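Local coordinates for diaminopimelate decarboxylase (Aquifex aeolicus, PDB 2P3E) that catalyses the pyridoxal 5'-phosphate-dependent decarboxylation of meso-diaminopimelate to L-lysine, the last step of lysine biosynthesis by the diaminopimelate pathway, at the interface of chains A and B. Residues are numbered along the deposited sequence; one frame, centred on the assembly and turned at random. Chains: chain A/B, Diaminopimelate decarboxylase.

The interface of chains A and B. Residues chain A 299, 301, 306, 344, 350; chain B 174-177.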
# COMPACT_ATOMS: atom_id res chain seq x y z
N LYS A 299 -9.26 7.55 -23.38
CA LYS A 299 -9.35 6.44 -24.33
C LYS A 299 -10.69 5.71 -24.22
O LYS A 299 -11.29 5.62 -23.14
CB LYS A 299 -8.14 5.48 -24.24
CG LYS A 299 -8.10 4.54 -23.04
CD LYS A 299 -6.89 3.57 -23.09
CE LYS A 299 -7.18 2.30 -23.89
NZ LYS A 299 -6.09 1.26 -23.76
N LYS A 301 -12.59 1.96 -25.06
CA LYS A 301 -12.51 0.55 -25.44
C LYS A 301 -13.94 0.07 -25.65
O LYS A 301 -14.70 -0.06 -24.68
CB LYS A 301 -11.79 -0.29 -24.38
CG LYS A 301 -10.28 -0.28 -24.54
CD LYS A 301 -9.57 -1.03 -23.42
CE LYS A 301 -9.75 -2.54 -23.55
NZ LYS A 301 -9.06 -3.24 -22.45
N PHE A 306 -12.50 5.77 -20.69
CA PHE A 306 -11.51 5.83 -19.62
C PHE A 306 -10.92 7.23 -19.57
O PHE A 306 -10.59 7.82 -20.60
CB PHE A 306 -10.39 4.82 -19.86
CG PHE A 306 -10.85 3.40 -19.83
CD1 PHE A 306 -10.85 2.67 -18.65
CD2 PHE A 306 -11.29 2.78 -21.00
CE1 PHE A 306 -11.30 1.33 -18.62
CE2 PHE A 306 -11.72 1.44 -20.98
CZ PHE A 306 -11.72 0.72 -19.80
N VAL A 344 -9.13 6.30 -13.95
CA VAL A 344 -8.08 5.34 -13.60
C VAL A 344 -6.72 6.01 -13.49
O VAL A 344 -6.49 7.05 -14.08
CB VAL A 344 -8.02 4.17 -14.62
CG1 VAL A 344 -9.33 3.36 -14.59
CG2 VAL A 344 -7.72 4.69 -16.05
N THR A 350 -4.86 -3.64 -13.30
CA THR A 350 -6.25 -3.51 -13.73
C THR A 350 -7.11 -2.90 -12.59
O THR A 350 -8.00 -2.06 -12.85
CB THR A 350 -6.82 -4.87 -14.20
OG1 THR A 350 -6.06 -5.32 -15.33
CG2 THR A 350 -8.28 -4.74 -14.61
N SER B 174 -10.68 -3.83 -18.86
CA SER B 174 -9.52 -3.15 -18.26
C SER B 174 -9.15 -1.93 -19.08
O SER B 174 -9.59 -1.78 -20.22
CB SER B 174 -8.32 -4.09 -18.17
OG SER B 174 -7.46 -3.96 -19.29
N LYS B 175 -8.29 -1.08 -18.50
CA LYS B 175 -7.82 0.15 -19.15
C LYS B 175 -6.73 -0.12 -20.19
O LYS B 175 -6.32 0.80 -20.91
CB LYS B 175 -7.29 1.14 -18.09
CG LYS B 175 -6.11 0.60 -17.24
CD LYS B 175 -5.71 1.58 -16.15
CE LYS B 175 -4.58 1.04 -15.28
NZ LYS B 175 -4.34 1.89 -14.07
N PHE B 176 -6.27 -1.37 -20.28
CA PHE B 176 -5.11 -1.67 -21.12
C PHE B 176 -5.43 -2.19 -22.53
O PHE B 176 -6.41 -2.92 -22.75
CB PHE B 176 -4.19 -2.68 -20.42
CG PHE B 176 -3.67 -2.22 -19.08
CD1 PHE B 176 -2.71 -1.21 -19.00
CD2 PHE B 176 -4.12 -2.81 -17.91
CE1 PHE B 176 -2.22 -0.79 -17.77
CE2 PHE B 176 -3.64 -2.39 -16.67
CZ PHE B 176 -2.67 -1.38 -16.61
N GLY B 177 -4.57 -1.82 -23.48
CA GLY B 177 -4.55 -2.38 -24.82
C GLY B 177 -5.68 -1.92 -25.73
O GLY B 177 -6.52 -1.09 -25.35
O HOH W 1 -8.36 -0.97 -15.59
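A:Lys299 and A:Lys301, at the end of strand 289-301, reach over to the backbone carbonyls of the B:Ser174–B:Gly177 loop in the homodimer interface of this class-II (Orn/Lys/Arg) decarboxylase. The two side-chain nitrogens divide the loop's carbonyls between them. A:Lys301 NZ hydrogen-bonds B:Ser174 O and B:Phe176 O, each at 2.7 Å, while A:Lys299 NZ takes the intervening B:Lys175 O and then B:Gly177 O, each at 2.9 Å. Both lysine side chains kink about the CG–CD bond (chi3 72° in A:Lys301, -86° in A:Lys299), which turns each tip toward its pair of oxygens. A:Lys301 NZ stands well above the carbonyl plane of B:Ser174 but nearer that of B:Phe176. A methionine in place of A:Lys301 would probably leave these two carbonyls without their amine donor and free the loop to shift.

Within the loop, B:Ser174 OG accepts a fairly straight bond from B:Phe176 N. Water 1 bridges B:Lys175 N and A:Thr350 O.

Carbon contacts flank these bonds. The ring of A:Phe306 lays one face against B:Lys175, whose CA sits toward the rim, 3.7 Å from CE1. Extended beyond CG, the B:Lys175 chain runs past A:Val344, CD meeting the CG2 methyl at 3.7 Å, and its CG covers the centre of the B:Phe176 ring. That ring turns its edge to A:Thr350 N, while the threonine methyl CG2 touches B:Ser174 CB at 3.6 Å.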